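Local coordinates for protein KP700603 (Klebsiella pneumoniae 700603, PDB 5KVK) that is of unknown function but belongs to the competence-damaged protein (CinA) superfamily and forms a two-subunit assembly, at residues T12-T17 with A44-Q48. Numbering follows the deposited sequence.
Sequences THELTT and ALCAQ
Start with Q48, the residue most covered by this contact. Residues 12-17 are the first turns of helix 12-26, and 44-48 runs through the C-terminal end of helix 40-46 and out of it; Q48 itself is extended (phi/psi -73/154). CA to CA, H13 lies 6.6 Å from A44, T16 7.0 Å from L45 and T17 6.6 Å from Q48. With chi1 and chi2 both m, the Q48 side chain folds back to helix 12-26, where its NE2 donates a nearly straight hydrogen bond to T17 OG1 (3.0 Å). T17 OG1, chi1 m, in turn donates to H13 O (2.8 Å), so the hydroxyl accepts from Q48 and donates to the carbonyl. T16 is the central packing residue: its CA-CB bond points toward 44-48, and CG2 meets Q48 CG at 3.7 Å, L45 CD2 at 3.9 Å and A44 O at 3.9 Å. Its m rotamer turns OG1 back to T12 O (2.7 Å), while OG1 also lies 4.1 Å from A44 CB. T12 CG2 adds a 4.0 Å contact to A44 CB. H13, chi1 t, brings its ring near the end of 44-48, CE1 3.7 Å from A47 O. One water joins H13 ND1 (2.7 Å), A44 O (2.7 Å, water donating) and Q48 NE2 (3.1 Å, water accepting). Underneath, L45 and L15 both touch M159 of helix 147-165. This is helix-to-helix-end packing in an alpha/beta fold with a mixed five-stranded sheet: threonine methyls and a glutamine side chain join the start of helix 12-26 to the C-terminal end of helix 40-46.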
loop_
_atom_site.group_PDB
_atom_site.type_symbol
_atom_site.label_atom_id
_atom_site.label_comp_id
_atom_site.label_asym_id
_atom_site.label_seq_id
_atom_site.Cartn_x
_atom_site.Cartn_y
_atom_site.Cartn_z
ATOM N N THR A 12 -2.294 -12.337 12.795
ATOM C CA THR A 12 -1.546 -11.144 12.385
ATOM C C THR A 12 -1.947 -9.916 13.173
ATOM O O THR A 12 -1.102 -9.105 13.527
ATOM C CB THR A 12 -1.752 -10.839 10.896
ATOM O OG1 THR A 12 -1.403 -12.000 10.148
ATOM C CG2 THR A 12 -0.896 -9.632 10.439
ATOM N N HIS A 13 -3.244 -9.735 13.419
ATOM C CA HIS A 13 -3.653 -8.547 14.160
ATOM C C HIS A 13 -3.081 -8.558 15.584
ATOM O O HIS A 13 -2.686 -7.514 16.104
ATOM C CB HIS A 13 -5.186 -8.466 14.164
ATOM C CG HIS A 13 -5.757 -7.239 14.813
ATOM N ND1 HIS A 13 -5.355 -5.957 14.502
ATOM C CD2 HIS A 13 -6.760 -7.103 15.712
ATOM C CE1 HIS A 13 -6.044 -5.090 15.222
ATOM N NE2 HIS A 13 -6.900 -5.760 15.967
ATOM N N GLU A 14 -3.068 -9.722 16.249
ATOM C CA GLU A 14 -2.527 -9.780 17.614
ATOM C C GLU A 14 -1.012 -9.522 17.647
ATOM O O GLU A 14 -0.527 -8.674 18.419
ATOM C CB GLU A 14 -2.888 -11.124 18.245
ATOM C CG GLU A 14 -2.432 -11.277 19.688
ATOM C CD GLU A 14 -2.760 -12.666 20.224
ATOM O OE1 GLU A 14 -3.234 -13.515 19.435
ATOM O OE2 GLU A 14 -2.514 -12.870 21.416
ATOM N N LEU A 15 -0.252 -10.215 16.794
ATOM C CA LEU A 15 1.188 -9.941 16.640
ATOM C C LEU A 15 1.464 -8.466 16.364
ATOM O O LEU A 15 2.389 -7.859 16.948
ATOM C CB LEU A 15 1.730 -10.792 15.487
ATOM C CG LEU A 15 3.142 -10.433 15.035
ATOM C CD1 LEU A 15 3.990 -10.891 16.190
ATOM C CD2 LEU A 15 3.529 -11.160 13.765
ATOM N N THR A 16 0.711 -7.879 15.424
ATOM C CA THR A 16 0.982 -6.492 15.075
ATOM C C THR A 16 0.693 -5.574 16.248
ATOM O O THR A 16 1.370 -4.559 16.425
ATOM C CB THR A 16 0.148 -6.077 13.868
ATOM O OG1 THR A 16 0.472 -6.975 12.790
ATOM C CG2 THR A 16 0.478 -4.655 13.435
ATOM N N THR A 17 -0.343 -5.886 17.038
ATOM C CA THR A 17 -0.594 -5.098 18.247
ATOM C C THR A 17 0.644 -5.082 19.143
ATOM O O THR A 17 1.054 -4.026 19.672
ATOM C CB THR A 17 -1.793 -5.708 18.975
ATOM O OG1 THR A 17 -2.955 -5.569 18.136
ATOM C CG2 THR A 17 -2.023 -5.056 20.306
ATOM N N ALA A 44 -2.047 -4.192 7.636
ATOM C CA ALA A 44 -2.036 -4.677 9.009
ATOM C C ALA A 44 -1.718 -3.540 9.970
ATOM O O ALA A 44 -2.338 -3.448 11.063
ATOM C CB ALA A 44 -1.030 -5.819 9.174
ATOM N N LEU A 45 -0.817 -2.644 9.544
ATOM C CA LEU A 45 -0.441 -1.510 10.388
ATOM C C LEU A 45 -1.590 -0.526 10.501
ATOM O O LEU A 45 -1.792 0.093 11.561
ATOM C CB LEU A 45 0.796 -0.832 9.812
ATOM C CG LEU A 45 2.013 -1.797 9.734
ATOM C CD1 LEU A 45 3.255 -1.313 8.930
ATOM C CD2 LEU A 45 2.434 -2.157 11.188
ATOM N N CYS A 46 -2.304 -0.304 9.397
ATOM C CA CYS A 46 -3.397 0.660 9.485
ATOM C C CYS A 46 -4.583 0.118 10.235
ATOM O O CYS A 46 -5.431 0.921 10.646
ATOM C CB CYS A 46 -3.830 1.122 8.073
ATOM S SG CYS A 46 -2.467 2.007 7.179
ATOM N N ALA A 47 -4.696 -1.203 10.386
ATOM C CA ALA A 47 -5.803 -1.809 11.098
ATOM C C ALA A 47 -5.639 -1.681 12.612
ATOM O O ALA A 47 -6.599 -1.967 13.359
ATOM C CB ALA A 47 -5.970 -3.306 10.756
ATOM N N GLN A 48 -4.473 -1.215 13.060
ATOM C CA GLN A 48 -4.154 -1.006 14.468
ATOM C C GLN A 48 -4.885 0.200 15.027
ATOM O O GLN A 48 -5.265 1.125 14.304
ATOM C CB GLN A 48 -2.658 -0.804 14.649
ATOM C CG GLN A 48 -1.898 -2.060 14.513
ATOM C CD GLN A 48 -2.140 -2.902 15.715
ATOM O OE1 GLN A 48 -1.890 -2.455 16.823
ATOM N NE2 GLN A 48 -2.627 -4.104 15.522
HETATM O O HOH W 1 -3.329 -5.324 12.790
#